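Long-range contact in phosphate transport system protein phoU (Streptococcus pneumoniae, PDB 2I0M), which probably takes part in regulating phosphate uptake, and in this structure is an all-helical, zinc-binding homodimer: residues Asp152-Ser163 with Leu184-Asp195. Residues are numbered along the deposited sequence; the frame is centred on the assembly and turned at random.
Sequences DEQIDQYYYALS and LYIIGHLERFAD. With ZN (zinc ion), chain B.
Asp152-Ser163 and Leu184-Asp195 run antiparallel, their axes 9.7 Å apart at closest approach and 167° between directions. Ile155 faces Glu191 across the gap and Tyr159 faces Ile187. At the Asp152 end, four carboxylates close on one zinc ion. Glu191 OE2 binds it at 2.0 Å and Asp156 OD2 at 2.2 Å, their carboxylate planes nearly coplanar; Asp195 OD1 at 2.5 Å and, as a long bond, Asp152 OD2 at 2.7 Å complete the four. Asp152 and Asp195 cross at about a right angle. The metal presumably offsets the repulsion that so many acidic oxygens would otherwise feel.

Both segments lie within the second PhoU domain, a helical bundle, and the Asp-x-x-x-Asp and Glu-x-x-x-Asp pairs supply the zinc ligands from successive turns. On the bundle side, helix 117-136 packs on Ile155 and Ile187.

Glu191 leaves its helix with CG anti to the backbone N (chi1 -166°), which brings CG against the Tyr159 ring in an off-centre CH-pi contact, 4.2 Å from the centroid, and the bend at chi2 then turns the carboxylate to the zinc ion. The Tyr159 hydroxyl goes on to hydrogen-bond Tyr159 of the second subunit. Ile187 pushes CD1 between Tyr159, Leu162 and Ser163, coming 3.2 Å from Ser163 OG, which itself donates to Tyr159 O. Ile155 CD1 rests on Ala194 CB at 3.7 Å.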
loop_
_atom_site.group_PDB
_atom_site.type_symbol
_atom_site.label_atom_id
_atom_site.label_comp_id
_atom_site.label_asym_id
_atom_site.label_seq_id
_atom_site.Cartn_x
_atom_site.Cartn_y
_atom_site.Cartn_z
ATOM N N ASP A 152 5.689 13.231 3.507
ATOM C CA ASP A 152 5.997 11.816 3.731
ATOM C C ASP A 152 7.495 11.547 3.881
ATOM O O ASP A 152 7.874 10.625 4.603
ATOM C CB ASP A 152 5.403 10.945 2.621
ATOM C CG ASP A 152 5.381 9.468 2.980
ATOM O OD1 ASP A 152 4.841 9.094 4.038
ATOM O OD2 ASP A 152 5.910 8.674 2.183
ATOM N N GLU A 153 8.337 12.338 3.205
ATOM C CA GLU A 153 9.790 12.316 3.442
ATOM C C GLU A 153 10.090 12.351 4.942
ATOM O O GLU A 153 10.858 11.536 5.436
ATOM C CB GLU A 153 10.517 13.477 2.724
ATOM C CG GLU A 153 12.017 13.203 2.435
ATOM C CD GLU A 153 12.823 14.439 1.964
ATOM O OE1 GLU A 153 12.229 15.486 1.609
ATOM O OE2 GLU A 153 14.074 14.364 1.941
ATOM N N GLN A 154 9.453 13.276 5.661
ATOM C CA GLN A 154 9.647 13.407 7.110
ATOM C C GLN A 154 9.195 12.178 7.913
ATOM O O GLN A 154 9.870 11.775 8.871
ATOM C CB GLN A 154 8.969 14.669 7.650
ATOM C CG GLN A 154 9.742 15.943 7.390
ATOM C CD GLN A 154 9.256 16.686 6.157
ATOM O OE1 GLN A 154 9.884 16.624 5.091
ATOM N NE2 GLN A 154 8.131 17.405 6.296
ATOM N N ILE A 155 8.055 11.604 7.532
ATOM C CA ILE A 155 7.558 10.389 8.170
ATOM C C ILE A 155 8.506 9.202 7.983
ATOM O O ILE A 155 8.732 8.433 8.926
ATOM C CB ILE A 155 6.085 10.105 7.801
ATOM C CG1 ILE A 155 5.196 10.867 8.800
ATOM C CG2 ILE A 155 5.749 8.623 7.884
ATOM C CD1 ILE A 155 3.918 11.260 8.265
ATOM N N ASP A 156 9.084 9.091 6.785
ATOM C CA ASP A 156 10.133 8.121 6.509
ATOM C C ASP A 156 11.344 8.312 7.427
ATOM O O ASP A 156 11.892 7.339 7.942
ATOM C CB ASP A 156 10.547 8.187 5.034
ATOM C CG ASP A 156 9.530 7.521 4.110
ATOM O OD1 ASP A 156 9.659 7.668 2.866
ATOM O OD2 ASP A 156 8.602 6.850 4.625
ATOM N N GLN A 157 11.746 9.566 7.627
ATOM C CA GLN A 157 12.843 9.916 8.533
ATOM C C GLN A 157 12.522 9.531 9.975
ATOM O O GLN A 157 13.353 8.961 10.667
ATOM C CB GLN A 157 13.170 11.402 8.429
ATOM C CG GLN A 157 13.818 11.777 7.108
ATOM C CD GLN A 157 13.873 13.284 6.846
ATOM O OE1 GLN A 157 14.140 13.706 5.720
ATOM N NE2 GLN A 157 13.630 14.093 7.876
ATOM N N TYR A 158 11.310 9.823 10.413
ATOM C CA TYR A 158 10.828 9.312 11.690
ATOM C C TYR A 158 10.879 7.791 11.706
ATOM O O TYR A 158 11.310 7.199 12.687
ATOM C CB TYR A 158 9.396 9.775 11.989
ATOM C CG TYR A 158 9.248 11.222 12.407
ATOM C CD1 TYR A 158 9.977 11.747 13.471
ATOM C CD2 TYR A 158 8.338 12.056 11.758
ATOM C CE1 TYR A 158 9.825 13.077 13.864
ATOM C CE2 TYR A 158 8.169 13.388 12.145
ATOM C CZ TYR A 158 8.919 13.893 13.195
ATOM O OH TYR A 158 8.754 15.208 13.566
ATOM N N TYR A 159 10.441 7.166 10.618
ATOM C CA TYR A 159 10.417 5.710 10.531
ATOM C C TYR A 159 11.797 5.072 10.765
ATOM O O TYR A 159 11.919 4.144 11.559
ATOM C CB TYR A 159 9.800 5.228 9.204
ATOM C CG TYR A 159 9.780 3.733 9.077
ATOM C CD1 TYR A 159 8.949 2.966 9.885
ATOM C CD2 TYR A 159 10.598 3.082 8.171
ATOM C CE1 TYR A 159 8.938 1.584 9.808
ATOM C CE2 TYR A 159 10.587 1.686 8.069
ATOM C CZ TYR A 159 9.745 0.949 8.899
ATOM O OH TYR A 159 9.709 -0.428 8.818
ATOM N N TYR A 160 12.821 5.575 10.084
ATOM C CA TYR A 160 14.151 4.981 10.191
ATOM C C TYR A 160 14.835 5.294 11.512
ATOM O O TYR A 160 15.378 4.394 12.150
ATOM C CB TYR A 160 15.024 5.313 8.969
ATOM C CG TYR A 160 14.510 4.650 7.692
ATOM C CD1 TYR A 160 14.665 3.274 7.480
ATOM C CD2 TYR A 160 13.837 5.393 6.718
ATOM C CE1 TYR A 160 14.182 2.662 6.323
ATOM C CE2 TYR A 160 13.349 4.790 5.553
ATOM C CZ TYR A 160 13.525 3.429 5.366
ATOM O OH TYR A 160 13.035 2.838 4.221
ATOM N N ALA A 161 14.764 6.555 11.935
ATOM C CA ALA A 161 15.271 6.970 13.230
ATOM C C ALA A 161 14.668 6.141 14.353
ATOM O O ALA A 161 15.381 5.683 15.240
ATOM C CB ALA A 161 15.006 8.457 13.464
ATOM N N LEU A 162 13.358 5.941 14.327
ATOM C CA LEU A 162 12.725 5.162 15.384
ATOM C C LEU A 162 13.042 3.664 15.279
ATOM O O LEU A 162 13.130 2.986 16.298
ATOM C CB LEU A 162 11.223 5.439 15.458
ATOM C CG LEU A 162 10.855 6.722 16.222
ATOM C CD1 LEU A 162 9.561 7.331 15.732
ATOM C CD2 LEU A 162 10.784 6.471 17.740
ATOM N N SER A 163 13.242 3.160 14.059
ATOM C CA SER A 163 13.636 1.769 13.864
ATOM C C SER A 163 15.039 1.511 14.394
ATOM O O SER A 163 15.249 0.563 15.150
ATOM C CB SER A 163 13.551 1.374 12.391
ATOM O OG SER A 163 12.226 1.506 11.925
ATOM N N LEU A 184 7.816 -1.562 16.813
ATOM C CA LEU A 184 8.219 -1.678 15.415
ATOM C C LEU A 184 6.986 -1.728 14.514
ATOM O O LEU A 184 6.927 -1.001 13.521
ATOM C CB LEU A 184 9.146 -2.882 15.165
ATOM C CG LEU A 184 10.599 -2.776 15.660
ATOM C CD1 LEU A 184 11.389 -4.047 15.342
ATOM C CD2 LEU A 184 11.329 -1.541 15.112
ATOM N N TYR A 185 6.002 -2.558 14.875
ATOM C CA TYR A 185 4.750 -2.649 14.113
ATOM C C TYR A 185 4.055 -1.302 14.057
ATOM O O TYR A 185 3.662 -0.863 12.981
ATOM C CB TYR A 185 3.789 -3.675 14.708
ATOM C CG TYR A 185 4.324 -5.087 14.782
ATOM C CD1 TYR A 185 5.241 -5.569 13.837
ATOM C CD2 TYR A 185 3.880 -5.961 15.773
ATOM C CE1 TYR A 185 5.717 -6.864 13.905
ATOM C CE2 TYR A 185 4.353 -7.261 15.847
ATOM C CZ TYR A 185 5.265 -7.708 14.910
ATOM O OH TYR A 185 5.741 -9.003 14.984
ATOM N N ILE A 186 3.933 -0.646 15.215
ATOM C CA ILE A 186 3.256 0.638 15.320
ATOM C C ILE A 186 3.827 1.657 14.339
ATOM O O ILE A 186 3.075 2.323 13.618
ATOM C CB ILE A 186 3.292 1.197 16.773
ATOM C CG1 ILE A 186 2.311 0.421 17.651
ATOM C CG2 ILE A 186 2.973 2.697 16.788
ATOM C CD1 ILE A 186 2.619 0.466 19.127
ATOM N N ILE A 187 5.149 1.779 14.308
ATOM C CA ILE A 187 5.766 2.771 13.432
ATOM C C ILE A 187 5.644 2.370 11.962
ATOM O O ILE A 187 5.555 3.234 11.100
ATOM C CB ILE A 187 7.228 3.151 13.844
ATOM C CG1 ILE A 187 8.193 1.976 13.690
ATOM C CG2 ILE A 187 7.234 3.696 15.262
ATOM C CD1 ILE A 187 9.654 2.389 13.590
ATOM N N GLY A 188 5.592 1.060 11.705
ATOM C CA GLY A 188 5.314 0.537 10.373
ATOM C C GLY A 188 3.889 0.834 9.920
ATOM O O GLY A 188 3.643 1.082 8.727
ATOM N N HIS A 189 2.948 0.807 10.865
ATOM C CA HIS A 189 1.550 1.126 10.570
ATOM C C HIS A 189 1.354 2.597 10.230
ATOM O O HIS A 189 0.546 2.924 9.360
ATOM C CB HIS A 189 0.629 0.731 11.722
ATOM C CG HIS A 189 0.369 -0.741 11.804
ATOM N ND1 HIS A 189 -0.088 -1.475 10.732
ATOM C CD2 HIS A 189 0.482 -1.612 12.837
ATOM C CE1 HIS A 189 -0.223 -2.741 11.090
ATOM N NE2 HIS A 189 0.118 -2.852 12.362
ATOM N N LEU A 190 2.086 3.466 10.918
ATOM C CA LEU A 190 2.050 4.900 10.667
ATOM C C LEU A 190 2.719 5.227 9.352
ATOM O O LEU A 190 2.236 6.074 8.598
ATOM C CB LEU A 190 2.749 5.676 11.794
ATOM C CG LEU A 190 1.947 6.003 13.051
ATOM C CD1 LEU A 190 2.825 6.635 14.121
ATOM C CD2 LEU A 190 0.785 6.922 12.691
ATOM N N GLU A 191 3.841 4.563 9.082
ATOM C CA GLU A 191 4.565 4.792 7.852
ATOM C C GLU A 191 3.681 4.411 6.642
ATOM O O GLU A 191 3.617 5.178 5.684
ATOM C CB GLU A 191 5.917 4.056 7.869
ATOM C CG GLU A 191 6.911 4.495 6.783
ATOM C CD GLU A 191 6.557 3.973 5.385
ATOM O OE1 GLU A 191 5.954 2.883 5.284
ATOM O OE2 GLU A 191 6.887 4.656 4.390
ATOM N N ARG A 192 3.000 3.257 6.708
ATOM C CA ARG A 192 2.032 2.818 5.678
ATOM C C ARG A 192 0.826 3.743 5.527
ATOM O O ARG A 192 0.457 4.101 4.406
ATOM C CB ARG A 192 1.515 1.396 5.945
ATOM C CG ARG A 192 2.552 0.324 5.946
ATOM C CD ARG A 192 3.118 0.105 4.568
ATOM N NE ARG A 192 2.291 -0.814 3.781
ATOM C CZ ARG A 192 1.320 -0.423 2.967
ATOM N NH1 ARG A 192 1.058 0.874 2.810
ATOM N NH2 ARG A 192 0.629 -1.325 2.295
ATOM N N PHE A 193 0.208 4.099 6.651
ATOM C CA PHE A 193 -0.851 5.116 6.716
ATOM C C PHE A 193 -0.501 6.332 5.875
ATOM O O PHE A 193 -1.278 6.748 5.022
ATOM C CB PHE A 193 -1.056 5.534 8.178
ATOM C CG PHE A 193 -2.203 6.468 8.413
ATOM C CD1 PHE A 193 -3.497 5.982 8.566
ATOM C CD2 PHE A 193 -1.983 7.831 8.561
ATOM C CE1 PHE A 193 -4.569 6.856 8.835
ATOM C CE2 PHE A 193 -3.044 8.712 8.820
ATOM C CZ PHE A 193 -4.337 8.218 8.957
ATOM N N ALA A 194 0.688 6.875 6.110
ATOM C CA ALA A 194 1.148 8.083 5.433
ATOM C C ALA A 194 1.456 7.858 3.950
ATOM O O ALA A 194 1.228 8.732 3.122
ATOM C CB ALA A 194 2.353 8.677 6.161
ATOM N N ASP A 195 1.965 6.681 3.620
ATOM C CA ASP A 195 2.164 6.294 2.241
ATOM C C ASP A 195 0.851 6.294 1.443
ATOM O O ASP A 195 0.813 6.812 0.325
ATOM C CB ASP A 195 2.814 4.912 2.175
ATOM C CG ASP A 195 4.325 4.969 2.171
ATOM O OD1 ASP A 195 4.894 6.053 1.893
ATOM O OD2 ASP A 195 4.964 3.907 2.424
HETATM ZN ZN ZN B . 6.655 6.486 3.646
#